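Local coordinates for galectin (Ovis aries, PDB 6N44), which probably binds beta-galactoside glycans as a lectin and has anti-parasitic activity that depends on its oligomeric assembly, at residues Asn8-Ser13 with Thr134-Leu139; Ala26-Leu29 with Asn35-Leu38; Val40-Gly45 with Asn99-Phe104; Asp51-Phe56 with His115-Gln120; Arg55-Tyr58 with Val63-Asn66. All coordinates share one frame; numbering follows the deposited sequence.

In the fold
The five contacts belong to one galectin beta sandwich. Contacts 1, 2 and 3 each join a strand of the six-stranded sheet to one of the five-stranded sheet, at an outer edge, near one end and in the core. Contact 5 lies within the six-stranded sheet and holds Arg55 and Asn66 of the beta-D-galactose site (no sugar is bound to this chain). It shares Arg55 and Phe56 with contact 4, and their centres are about 12 Å apart. Contacts 3 and 4 are closer still, about 6 Å between centres, and Asp41 OD1 meets Arg55 NE in a salt bridge of 2.8 Å. Contact 1, about 17 Å from contact 5 between centres, lies away from the sugar site.

Contact 1. Residues Asn8-Ser13 with Thr134-Leu139; sequences NPYLQS and TSVDTL
The Tyr10 ring carries Val136 over one face and Gln12 OE1 in its plane at the edge. Val136 CG2 stands above the middle of the ring, 3.9 Å from its centroid and 9° off the normal, a CH-pi contact, while Val136 CG1 touches Tyr10 CE2 at 3.7 Å. The pair bridges the two sheets of the galectin beta sandwich, since strand 10-13 is outermost in one sheet and strand 131-138 in the other. The short strand axes are 9.8 Å apart and run nearly parallel, so side chains rather than backbone bonds join them. With CG anti to the backbone N (chi1 175°), Tyr10 reaches toward Val136. Its hydroxyl donates a short 2.5 Å hydrogen bond from Tyr10 OH to Gln12 OE1, in the carbonyl plane of that amide, which ties the two side chains together. Behind them, Tyr10 and Gln12 are hydrogen-bonded through their backbones to Val127 and Leu125 of strand 124-129. Beyond Val136, Leu139 packs on Met21 of the second subunit. Two waters link the segments: both donate to Val136 O, one from 3.1 Å while also donating to Tyr10 OH, the other from 2.8 Å while also donating to Gln12 OE1.

Contact 2. Residues Ala26-Leu29 with Asn35-Leu38; sequences ANLL and NPEL
Leu28 and Pro36 meet at about a right angle, with Leu28 CB 4.0 Å from Pro36 CG. Further along the leucine, Leu28 CD2 lies 4.1 Å from Pro36 CB and 4.4 Å from Leu38 CB, so one side chain spans the proline and the next residue that turns the same way. The torsion that sets Leu28 CG beside its own backbone N (chi1 -61°) aims the branch along the chain of the opposing segment. A backbone carbonyl also takes part: Leu29 O rests 3.3 Å from Pro36 CG. No hydrogen bond crosses between the segments; the contact is apolar packing between the end of strand 19-28 and the segment leading into strand 37-43. Outside this first shell, Asp130 OD2 accepts the N-H of Glu37 and Asp130 also touches Pro36, which probably helps to position the proline. Glu37, whose CB leads away from the contact, accepts a hydrogen bond from Trp57 NE1 at its OE1. Inward, Leu28 and Leu38 both pack on Ile131 of strand 131-138 and on Phe90 of strand 90-97. The contact therefore joins the two sheets of the sandwich near one end, with strand 52-59 beside Leu38 through a backbone bond to Tyr58.

Contact 3. Residues Val40-Gly45 with Asn99-Phe104; sequences VDFGTG and NEYQVF
Phe42 and Tyr101 come from the two sheets of the galectin sandwich on opposed courses, side by side, so that the tyrosine hydroxyl draws level with the base of the phenylalanine. The pair is edge-to-face, with the edge of Tyr101 turned to the face of Phe42, but tilted: the planes stand at 50° and the centroids are 5.1 Å apart. Tyr101 CE2 lies above the Phe42 ring, offset toward its rim, and comes to 4.0 Å from Phe42 CD2. Tyr101 OH lies 4.1 Å from Phe42 CB. Both residues set CG beside the backbone N, with chi1 -67° in Phe42, and both point into the packed interior between strand 37-43 and strand 100-105. The pair is part of a larger aromatic core. Phe42 makes a second edge-to-face contact with Phe94, and Tyr101 stacks on Phe54 and meets the His115 ring; Leu16 and Val122 touch both partners. Neighbours of Tyr101 in its strand turn the other way and pair with each other: Gln102 NE2 donates to Glu100 OE1 at 3.0 Å in a nearly straight bond, reaching the carboxylate oxygen on its anti side.

Contact 4. Residues Asp51-Phe56 with His115-Gln120; sequences DIPFRF and HRLPLQ
Leu117 packs on Pro53 at about a right angle, and its chain can be followed outward from CB. Leu117 CB is the first to touch, 3.9 Å from Pro53 CB and almost as near to the CG of that ring. CG sits beside the backbone N (chi1 -70°), and from it CD1 runs on past the proline toward Asp51. At the tip, Leu117 CD1 lies 4.0 Å from Pro53 CA, and the same Leu117 CD1 reaches 4.1 Å to Asp51 CB. The leucine thus spans two residues of the other segment through carbon contacts alone, while the carboxylate of Asp51 is engaged outside the pair, where its OD1 accepts the backbone N-H of Asp70. Polar linkage comes from a water, which donates to Pro53 O at 2.7 Å. The same water accepts the N-H of the loop, with Arg116 N at 2.8 Å, and it has a weak, long bond to Leu117 O. Pro53 O also accepts a bond from Thr67 OG1, so that carbonyl is gripped twice. Pro53 stands at a corner of the chain in strand 52-59. The loop that follows strand 108-114 lies against this corner, with Leu117 touching Lys69 of strand 62-69 and Arg116 NH2 bonded to Lys75 O of strand 72-80, so it packs beside the three strands that carry the galactose-binding residues.

Contact 5. Residues Arg55-Tyr58 with Val63-Asn66; sequences RFWY and VVMN
Arg55 and Asn66, both seen to bind beta-D-galactose, form a hydrogen-bonded pair of the antiparallel hairpin made by strands 52-59 and 62-69. Arg55 N donates to Asn66 O at 3.0 Å in a nearly straight bond (172°), and Asn66 N returns one to Arg55 O at 3.2 Å. Two residues on, Trp57 N meets Val64 O at 2.9 Å with a bent N-H (137°), whereas Val64 N reaches Trp57 O, also at 2.9 Å, more directly. The intervening residues turn their backbone bonds outward: Phe56 and Tyr58 to Val40 and Leu38, Val63 and Met65 to Leu79 and Gln77, which sets the hairpin between strands 37-43 and 72-80 of the six-stranded sheet. Several polar side-chain atoms find partners outside the two segments. Arg55 NE makes a salt bridge with Asp41 OD1, Asn66 ND2 donates to Gly74 O, and Tyr58 OH is hydrogen-bonded to Gly61 N. On the face that holds Arg55 and Asn66, Trp57 CE3 packs 3.7 Å from Val64 CG2. The face carrying Phe56, Tyr58, Val63 and Met65 turns into the core, where Phe56 CE1 touches Val63 CG1 at 3.6 Å. Met65 adds a Met-aromatic contact there, its SD at the edge of the Phe56 ring, 5.4 Å from the centroid and 80° off the normal.

Contact 1. Residues Asn8-Ser13 with Thr134-Leu139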
# COMPACT_ATOMS: atom_id res chain seq x y z
N ASN A 8 8.06 -12.08 -19.03
CA ASN A 8 7.63 -13.12 -18.10
C ASN A 8 8.62 -14.26 -18.22
O ASN A 8 8.69 -14.91 -19.25
CB ASN A 8 6.20 -13.58 -18.43
CG ASN A 8 5.74 -14.77 -17.59
OD1 ASN A 8 6.47 -15.27 -16.72
ND2 ASN A 8 4.53 -15.22 -17.85
N PRO A 9 9.38 -14.54 -17.14
CA PRO A 9 9.32 -13.95 -15.79
C PRO A 9 9.70 -12.47 -15.71
O PRO A 9 10.46 -11.94 -16.53
CB PRO A 9 10.32 -14.80 -14.98
CG PRO A 9 10.53 -16.05 -15.82
CD PRO A 9 10.39 -15.61 -17.23
N TYR A 10 9.12 -11.81 -14.72
CA TYR A 10 9.35 -10.41 -14.40
C TYR A 10 10.17 -10.37 -13.12
O TYR A 10 9.81 -11.03 -12.14
CB TYR A 10 8.03 -9.68 -14.19
CG TYR A 10 8.15 -8.25 -13.73
CD1 TYR A 10 8.14 -7.21 -14.65
CD2 TYR A 10 8.30 -7.94 -12.36
CE1 TYR A 10 8.27 -5.87 -14.23
CE2 TYR A 10 8.42 -6.63 -11.93
CZ TYR A 10 8.40 -5.60 -12.87
OH TYR A 10 8.53 -4.31 -12.44
N LEU A 11 11.26 -9.61 -13.13
CA LEU A 11 12.12 -9.46 -11.97
C LEU A 11 12.20 -8.00 -11.58
O LEU A 11 12.30 -7.13 -12.45
CB LEU A 11 13.56 -9.97 -12.24
CG LEU A 11 13.76 -11.43 -12.65
CD1 LEU A 11 15.25 -11.67 -12.84
CD2 LEU A 11 13.18 -12.38 -11.61
N GLN A 12 12.21 -7.74 -10.27
CA GLN A 12 12.42 -6.37 -9.78
C GLN A 12 13.11 -6.39 -8.42
O GLN A 12 12.55 -6.92 -7.46
CB GLN A 12 11.10 -5.61 -9.66
CG GLN A 12 11.30 -4.15 -9.28
CD GLN A 12 9.99 -3.39 -9.23
OE1 GLN A 12 9.13 -3.57 -10.09
NE2 GLN A 12 9.82 -2.55 -8.20
N SER A 13 14.30 -5.79 -8.35
CA SER A 13 14.92 -5.54 -7.06
C SER A 13 14.00 -4.66 -6.20
O SER A 13 13.45 -3.67 -6.68
CB SER A 13 16.26 -4.83 -7.23
OG SER A 13 17.17 -5.56 -8.03
N THR A 134 0.70 -7.31 -17.46
CA THR A 134 0.64 -5.98 -18.05
C THR A 134 1.31 -4.91 -17.20
O THR A 134 1.90 -3.98 -17.77
CB THR A 134 -0.81 -5.56 -18.36
OG1 THR A 134 -1.59 -5.51 -17.17
CG2 THR A 134 -1.44 -6.52 -19.33
N SER A 135 1.27 -5.00 -15.87
CA SER A 135 1.97 -4.01 -15.06
C SER A 135 2.28 -4.57 -13.68
O SER A 135 1.59 -5.47 -13.18
CB SER A 135 1.17 -2.71 -14.91
OG SER A 135 -0.09 -2.95 -14.32
N VAL A 136 3.35 -4.05 -13.10
CA VAL A 136 3.76 -4.35 -11.73
C VAL A 136 4.20 -3.02 -11.14
O VAL A 136 5.11 -2.38 -11.66
CB VAL A 136 4.91 -5.37 -11.67
CG1 VAL A 136 5.35 -5.60 -10.20
CG2 VAL A 136 4.53 -6.70 -12.36
N ASP A 137 3.52 -2.59 -10.08
CA ASP A 137 3.84 -1.32 -9.46
C ASP A 137 4.10 -1.55 -7.98
O ASP A 137 3.49 -2.43 -7.36
CB ASP A 137 2.71 -0.31 -9.65
CG ASP A 137 2.56 0.11 -11.08
OD1 ASP A 137 3.43 0.86 -11.55
OD2 ASP A 137 1.58 -0.32 -11.75
N THR A 138 5.00 -0.75 -7.42
CA THR A 138 5.30 -0.83 -6.00
C THR A 138 5.33 0.56 -5.39
O THR A 138 5.66 1.55 -6.05
CB THR A 138 6.64 -1.55 -5.74
OG1 THR A 138 7.71 -0.74 -6.23
CG2 THR A 138 6.69 -2.94 -6.41
N LEU A 139 4.96 0.62 -4.12
CA LEU A 139 4.99 1.85 -3.34
C LEU A 139 5.06 1.48 -1.84
O LEU A 139 5.86 2.07 -1.11
CB LEU A 139 3.75 2.71 -3.61
CG LEU A 139 3.78 4.08 -2.95
CD1 LEU A 139 4.88 4.96 -3.57
CD2 LEU A 139 2.41 4.74 -3.03
O HOH W 1 7.26 -2.38 -13.94
O HOH W 2 7.43 -1.62 -10.36

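Contact 2. Residues Ala26-Leu29 with Asn35-Leu38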
# COMPACT_ATOMS: atom_id res chain seq x y z
N ALA A 26 -2.61 -8.70 -14.41
CA ALA A 26 -2.29 -9.81 -15.31
C ALA A 26 -3.56 -10.54 -15.72
O ALA A 26 -4.66 -10.24 -15.24
CB ALA A 26 -1.29 -10.77 -14.66
N ASN A 27 -3.40 -11.52 -16.61
CA ASN A 27 -4.50 -12.35 -17.08
C ASN A 27 -3.97 -13.75 -17.35
O ASN A 27 -2.93 -13.90 -17.99
CB ASN A 27 -5.11 -11.77 -18.36
CG ASN A 27 -6.43 -12.41 -18.72
OD1 ASN A 27 -6.82 -13.45 -18.15
ND2 ASN A 27 -7.14 -11.80 -19.66
N LEU A 28 -4.69 -14.77 -16.87
CA LEU A 28 -4.25 -16.15 -17.08
C LEU A 28 -4.47 -16.58 -18.52
O LEU A 28 -5.50 -16.29 -19.13
CB LEU A 28 -5.00 -17.10 -16.15
CG LEU A 28 -4.82 -16.88 -14.65
CD1 LEU A 28 -5.98 -17.53 -13.92
CD2 LEU A 28 -3.50 -17.46 -14.18
N LEU A 29 -3.47 -17.28 -19.06
CA LEU A 29 -3.50 -17.87 -20.39
C LEU A 29 -4.28 -19.20 -20.38
O LEU A 29 -4.72 -19.70 -19.34
CB LEU A 29 -2.08 -18.12 -20.90
CG LEU A 29 -1.21 -16.91 -21.26
CD1 LEU A 29 0.24 -17.29 -21.52
CD2 LEU A 29 -1.78 -16.17 -22.45
N ASN A 35 -3.57 -26.59 -16.69
CA ASN A 35 -4.19 -25.42 -16.11
C ASN A 35 -3.13 -24.35 -15.85
O ASN A 35 -2.05 -24.67 -15.35
CB ASN A 35 -4.89 -25.77 -14.80
CG ASN A 35 -6.03 -26.76 -15.00
OD1 ASN A 35 -6.16 -27.74 -14.26
ND2 ASN A 35 -6.85 -26.51 -16.00
N PRO A 36 -3.43 -23.09 -16.17
CA PRO A 36 -2.45 -22.01 -15.97
C PRO A 36 -2.08 -21.83 -14.49
O PRO A 36 -2.92 -21.94 -13.60
CB PRO A 36 -3.17 -20.78 -16.51
CG PRO A 36 -4.66 -21.11 -16.31
CD PRO A 36 -4.73 -22.58 -16.65
N GLU A 37 -0.81 -21.53 -14.24
CA GLU A 37 -0.31 -21.26 -12.90
C GLU A 37 0.14 -19.81 -12.78
O GLU A 37 0.52 -19.18 -13.77
CB GLU A 37 0.88 -22.17 -12.56
CG GLU A 37 0.73 -23.60 -13.00
CD GLU A 37 1.79 -24.54 -12.43
OE1 GLU A 37 2.80 -24.06 -11.86
OE2 GLU A 37 1.60 -25.78 -12.52
N LEU A 38 0.10 -19.31 -11.56
CA LEU A 38 0.62 -18.00 -11.21
C LEU A 38 1.54 -18.16 -10.01
O LEU A 38 1.20 -18.87 -9.06
CB LEU A 38 -0.53 -17.02 -10.90
CG LEU A 38 -0.18 -15.73 -10.17
CD1 LEU A 38 0.77 -14.86 -11.02
CD2 LEU A 38 -1.47 -14.98 -9.84

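Contact 3. Residues Val40-Gly45 with Asn99-Phe104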
# COMPACT_ATOMS: atom_id res chain seq x y z
N VAL A 40 4.33 -15.89 -7.42
CA VAL A 40 4.98 -14.64 -7.01
C VAL A 40 5.95 -14.94 -5.87
O VAL A 40 5.54 -15.44 -4.82
CB VAL A 40 3.98 -13.55 -6.58
CG1 VAL A 40 4.73 -12.27 -6.17
CG2 VAL A 40 2.98 -13.24 -7.70
N ASP A 41 7.22 -14.60 -6.07
CA ASP A 41 8.26 -14.85 -5.09
C ASP A 41 8.74 -13.51 -4.54
O ASP A 41 9.23 -12.66 -5.29
CB ASP A 41 9.45 -15.62 -5.68
CG ASP A 41 9.17 -17.12 -5.80
OD1 ASP A 41 8.10 -17.56 -5.35
OD2 ASP A 41 10.04 -17.86 -6.35
N PHE A 42 8.61 -13.34 -3.23
CA PHE A 42 9.37 -12.34 -2.49
C PHE A 42 10.62 -13.07 -2.00
O PHE A 42 10.60 -13.74 -0.97
CB PHE A 42 8.55 -11.77 -1.34
CG PHE A 42 7.36 -10.94 -1.78
CD1 PHE A 42 6.21 -11.55 -2.26
CD2 PHE A 42 7.39 -9.56 -1.70
CE1 PHE A 42 5.10 -10.77 -2.65
CE2 PHE A 42 6.30 -8.79 -2.10
CZ PHE A 42 5.16 -9.40 -2.57
N GLY A 43 11.70 -12.98 -2.78
CA GLY A 43 12.90 -13.76 -2.55
C GLY A 43 14.08 -12.92 -2.07
O GLY A 43 14.06 -11.69 -2.09
N THR A 44 15.13 -13.63 -1.62
CA THR A 44 16.31 -12.94 -1.09
C THR A 44 17.28 -12.53 -2.18
O THR A 44 18.20 -11.75 -1.89
CB THR A 44 17.06 -13.81 -0.07
OG1 THR A 44 17.45 -15.05 -0.68
CG2 THR A 44 16.20 -14.08 1.16
N GLY A 45 17.12 -13.01 -3.41
CA GLY A 45 17.99 -12.59 -4.48
C GLY A 45 19.43 -13.03 -4.31
O GLY A 45 20.33 -12.40 -4.89
N ASN A 99 3.50 -7.39 10.58
CA ASN A 99 3.22 -8.73 11.05
C ASN A 99 2.99 -9.75 9.94
O ASN A 99 3.23 -10.94 10.15
CB ASN A 99 1.99 -8.72 11.97
CG ASN A 99 0.80 -7.99 11.36
OD1 ASN A 99 0.95 -6.97 10.69
ND2 ASN A 99 -0.40 -8.52 11.60
N GLU A 100 2.57 -9.32 8.75
CA GLU A 100 2.15 -10.28 7.74
C GLU A 100 2.14 -9.61 6.37
O GLU A 100 2.18 -8.38 6.27
CB GLU A 100 0.76 -10.84 8.05
CG GLU A 100 -0.29 -9.72 8.05
CD GLU A 100 -1.62 -10.11 8.68
OE1 GLU A 100 -2.55 -9.28 8.63
OE2 GLU A 100 -1.75 -11.21 9.25
N TYR A 101 2.09 -10.43 5.33
CA TYR A 101 1.60 -9.98 4.03
C TYR A 101 0.09 -10.15 4.00
O TYR A 101 -0.43 -11.16 4.48
CB TYR A 101 2.19 -10.80 2.88
CG TYR A 101 3.69 -10.87 2.83
CD1 TYR A 101 4.38 -11.81 3.58
CD2 TYR A 101 4.41 -10.03 2.00
CE1 TYR A 101 5.77 -11.88 3.53
CE2 TYR A 101 5.78 -10.10 1.93
CZ TYR A 101 6.46 -11.03 2.70
OH TYR A 101 7.84 -11.09 2.64
N GLN A 102 -0.60 -9.17 3.42
CA GLN A 102 -2.02 -9.29 3.13
C GLN A 102 -2.21 -9.35 1.62
O GLN A 102 -1.55 -8.62 0.88
CB GLN A 102 -2.82 -8.12 3.72
CG GLN A 102 -2.63 -7.90 5.23
CD GLN A 102 -3.70 -6.96 5.82
OE1 GLN A 102 -4.34 -6.21 5.10
NE2 GLN A 102 -3.89 -7.02 7.14
N VAL A 103 -3.08 -10.24 1.17
CA VAL A 103 -3.28 -10.49 -0.25
C VAL A 103 -4.70 -10.10 -0.62
O VAL A 103 -5.66 -10.51 0.05
CB VAL A 103 -2.99 -11.96 -0.62
CG1 VAL A 103 -3.07 -12.15 -2.15
CG2 VAL A 103 -1.63 -12.39 -0.09
N PHE A 104 -4.83 -9.33 -1.69
CA PHE A 104 -6.10 -8.90 -2.25
C PHE A 104 -6.11 -9.23 -3.73
O PHE A 104 -5.08 -9.14 -4.40
CB PHE A 104 -6.33 -7.38 -2.08
CG PHE A 104 -6.29 -6.91 -0.65
CD1 PHE A 104 -7.48 -6.66 0.04
CD2 PHE A 104 -5.08 -6.73 -0.00
CE1 PHE A 104 -7.45 -6.22 1.36
CE2 PHE A 104 -5.05 -6.30 1.32
CZ PHE A 104 -6.24 -6.05 2.00

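Contact 4. Residues Asp51-Phe56 with His115-Gln120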
# COMPACT_ATOMS: atom_id res chain seq x y z
N ASP A 51 17.14 -18.32 -0.17
CA ASP A 51 15.94 -18.25 0.65
C ASP A 51 14.81 -17.53 -0.08
O ASP A 51 15.04 -16.62 -0.88
CB ASP A 51 16.24 -17.54 1.98
CG ASP A 51 17.07 -18.40 2.93
OD1 ASP A 51 17.03 -19.64 2.80
OD2 ASP A 51 17.75 -17.83 3.81
N ILE A 52 13.58 -17.99 0.16
CA ILE A 52 12.39 -17.32 -0.33
C ILE A 52 11.48 -17.09 0.86
O ILE A 52 10.71 -17.99 1.25
CB ILE A 52 11.67 -18.11 -1.44
CG1 ILE A 52 12.61 -18.35 -2.63
CG2 ILE A 52 10.38 -17.35 -1.90
CD1 ILE A 52 11.95 -19.12 -3.79
N PRO A 53 11.55 -15.92 1.48
CA PRO A 53 10.65 -15.59 2.59
C PRO A 53 9.17 -15.83 2.30
O PRO A 53 8.43 -16.22 3.21
CB PRO A 53 10.95 -14.11 2.83
CG PRO A 53 12.39 -13.99 2.47
CD PRO A 53 12.57 -14.88 1.26
N PHE A 54 8.71 -15.59 1.07
CA PHE A 54 7.28 -15.70 0.80
C PHE A 54 7.07 -16.04 -0.67
O PHE A 54 7.34 -15.21 -1.55
CB PHE A 54 6.56 -14.41 1.18
CG PHE A 54 5.10 -14.38 0.84
CD1 PHE A 54 4.29 -15.50 1.05
CD2 PHE A 54 4.51 -13.22 0.32
CE1 PHE A 54 2.94 -15.46 0.75
CE2 PHE A 54 3.14 -13.19 0.00
CZ PHE A 54 2.36 -14.31 0.22
N ARG A 55 6.56 -17.24 -0.93
CA ARG A 55 6.10 -17.63 -2.26
C ARG A 55 4.59 -17.75 -2.24
O ARG A 55 4.02 -18.40 -1.35
CB ARG A 55 6.73 -18.96 -2.72
CG ARG A 55 5.99 -19.60 -3.92
CD ARG A 55 6.73 -20.80 -4.56
NE ARG A 55 7.98 -20.37 -5.18
CZ ARG A 55 8.82 -21.17 -5.81
NH1 ARG A 55 8.56 -22.47 -5.92
NH2 ARG A 55 9.93 -20.67 -6.34
N PHE A 56 3.95 -17.14 -3.21
CA PHE A 56 2.51 -17.23 -3.44
C PHE A 56 2.32 -17.96 -4.76
O PHE A 56 2.86 -17.54 -5.79
CB PHE A 56 1.88 -15.83 -3.51
CG PHE A 56 0.40 -15.82 -3.89
CD1 PHE A 56 -0.59 -15.81 -2.92
CD2 PHE A 56 0.00 -15.76 -5.22
CE1 PHE A 56 -1.96 -15.77 -3.26
CE2 PHE A 56 -1.36 -15.72 -5.58
CZ PHE A 56 -2.34 -15.72 -4.59
N HIS A 115 4.80 -13.30 8.70
CA HIS A 115 6.20 -13.33 8.32
C HIS A 115 6.90 -14.50 9.00
O HIS A 115 6.68 -14.78 10.18
CB HIS A 115 6.90 -12.01 8.69
CG HIS A 115 6.45 -10.84 7.88
ND1 HIS A 115 6.70 -10.72 6.53
CD2 HIS A 115 5.75 -9.73 8.23
CE1 HIS A 115 6.18 -9.59 6.08
NE2 HIS A 115 5.59 -8.97 7.09
N ARG A 116 7.73 -15.20 8.24
CA ARG A 116 8.53 -16.30 8.77
C ARG A 116 10.01 -15.99 8.75
O ARG A 116 10.73 -16.37 9.68
CB ARG A 116 8.26 -17.58 7.98
CG ARG A 116 6.85 -18.11 8.13
CD ARG A 116 6.74 -19.44 7.42
NE ARG A 116 5.37 -19.83 7.14
CZ ARG A 116 5.04 -20.96 6.51
NH1 ARG A 116 6.00 -21.80 6.14
NH2 ARG A 116 3.77 -21.25 6.27
N LEU A 117 10.46 -15.30 7.73
CA LEU A 117 11.75 -14.67 7.61
C LEU A 117 11.56 -13.16 7.60
O LEU A 117 10.51 -12.68 7.18
CB LEU A 117 12.47 -15.12 6.33
CG LEU A 117 12.93 -16.57 6.36
CD1 LEU A 117 13.46 -17.03 5.01
CD2 LEU A 117 14.01 -16.70 7.44
N PRO A 118 12.55 -12.39 8.05
CA PRO A 118 12.38 -10.92 8.12
C PRO A 118 12.05 -10.31 6.76
O PRO A 118 12.66 -10.64 5.74
CB PRO A 118 13.74 -10.43 8.64
CG PRO A 118 14.35 -11.65 9.32
CD PRO A 118 13.90 -12.81 8.49
N LEU A 119 11.08 -9.39 6.76
CA LEU A 119 10.72 -8.75 5.50
C LEU A 119 11.90 -7.95 4.96
O LEU A 119 12.01 -7.76 3.75
CB LEU A 119 9.48 -7.86 5.69
CG LEU A 119 9.56 -6.67 6.65
CD1 LEU A 119 10.06 -5.44 5.90
CD2 LEU A 119 8.20 -6.40 7.29
N GLN A 120 12.80 -7.51 5.85
CA GLN A 120 14.01 -6.80 5.45
C GLN A 120 14.97 -7.67 4.65
O GLN A 120 15.89 -7.13 4.03
CB GLN A 120 14.75 -6.24 6.67
CG GLN A 120 13.97 -5.22 7.49
CD GLN A 120 12.99 -5.88 8.46
OE1 GLN A 120 12.98 -7.11 8.61
NE2 GLN A 120 12.15 -5.07 9.10
O HOH W 3 8.33 -14.85 5.52

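Contact 5. Residues Arg55-Tyr58 with Val63-Asn66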
# COMPACT_ATOMS: atom_id res chain seq x y z
N ARG A 55 6.56 -17.24 -0.93
CA ARG A 55 6.10 -17.63 -2.26
C ARG A 55 4.59 -17.75 -2.24
O ARG A 55 4.02 -18.40 -1.35
CB ARG A 55 6.73 -18.96 -2.72
CG ARG A 55 5.99 -19.60 -3.92
CD ARG A 55 6.73 -20.80 -4.56
NE ARG A 55 7.98 -20.37 -5.18
CZ ARG A 55 8.82 -21.17 -5.81
NH1 ARG A 55 8.56 -22.47 -5.92
NH2 ARG A 55 9.93 -20.67 -6.34
N PHE A 56 3.95 -17.14 -3.21
CA PHE A 56 2.51 -17.23 -3.44
C PHE A 56 2.32 -17.96 -4.76
O PHE A 56 2.86 -17.54 -5.79
CB PHE A 56 1.88 -15.83 -3.51
CG PHE A 56 0.40 -15.82 -3.89
CD1 PHE A 56 -0.59 -15.81 -2.92
CD2 PHE A 56 0.00 -15.76 -5.22
CE1 PHE A 56 -1.96 -15.77 -3.26
CE2 PHE A 56 -1.36 -15.72 -5.58
CZ PHE A 56 -2.34 -15.72 -4.59
N TRP A 57 1.54 -19.04 -4.72
CA TRP A 57 1.35 -19.92 -5.86
C TRP A 57 -0.13 -20.18 -6.05
O TRP A 57 -0.84 -20.47 -5.09
CB TRP A 57 2.10 -21.25 -5.65
CG TRP A 57 1.92 -22.25 -6.77
CD1 TRP A 57 2.69 -22.37 -7.89
CD2 TRP A 57 0.91 -23.27 -6.86
NE1 TRP A 57 2.23 -23.40 -8.68
CE2 TRP A 57 1.13 -23.96 -8.08
CE3 TRP A 57 -0.15 -23.66 -6.05
CZ2 TRP A 57 0.34 -25.04 -8.48
CZ3 TRP A 57 -0.96 -24.73 -6.46
CH2 TRP A 57 -0.70 -25.41 -7.66
N TYR A 58 -0.59 -20.07 -7.28
CA TYR A 58 -2.00 -20.27 -7.56
C TYR A 58 -2.15 -21.14 -8.78
O TYR A 58 -1.45 -20.94 -9.78
CB TYR A 58 -2.77 -18.95 -7.81
CG TYR A 58 -4.15 -19.25 -8.38
CD1 TYR A 58 -5.19 -19.62 -7.53
CD2 TYR A 58 -4.39 -19.25 -9.75
CE1 TYR A 58 -6.45 -19.94 -8.04
CE2 TYR A 58 -5.63 -19.57 -10.26
CZ TYR A 58 -6.66 -19.92 -9.40
OH TYR A 58 -7.91 -20.24 -9.91
N VAL A 63 -4.65 -21.82 -3.69
CA VAL A 63 -3.50 -21.00 -3.33
C VAL A 63 -2.63 -21.80 -2.38
O VAL A 63 -3.13 -22.32 -1.37
CB VAL A 63 -3.93 -19.68 -2.67
CG1 VAL A 63 -2.74 -19.01 -1.99
CG2 VAL A 63 -4.61 -18.73 -3.67
N VAL A 64 -1.34 -21.88 -2.66
CA VAL A 64 -0.37 -22.39 -1.70
C VAL A 64 0.65 -21.30 -1.40
O VAL A 64 1.20 -20.69 -2.33
CB VAL A 64 0.32 -23.67 -2.21
CG1 VAL A 64 1.32 -24.18 -1.17
CG2 VAL A 64 -0.72 -24.74 -2.53
N MET A 65 0.91 -21.06 -0.12
CA MET A 65 1.95 -20.12 0.30
C MET A 65 2.94 -20.83 1.21
O MET A 65 2.54 -21.64 2.05
CB MET A 65 1.34 -18.91 1.02
CG MET A 65 0.36 -18.12 0.13
SD MET A 65 -0.56 -16.87 1.04
CE MET A 65 -1.79 -17.86 1.90
N ASN A 66 4.22 -20.52 1.06
CA ASN A 66 5.23 -21.21 1.84
C ASN A 66 6.49 -20.36 1.90
O ASN A 66 6.59 -19.31 1.26
CB ASN A 66 5.53 -22.59 1.25
CG ASN A 66 5.90 -23.60 2.32
OD1 ASN A 66 6.24 -23.24 3.44
ND2 ASN A 66 5.82 -24.88 1.96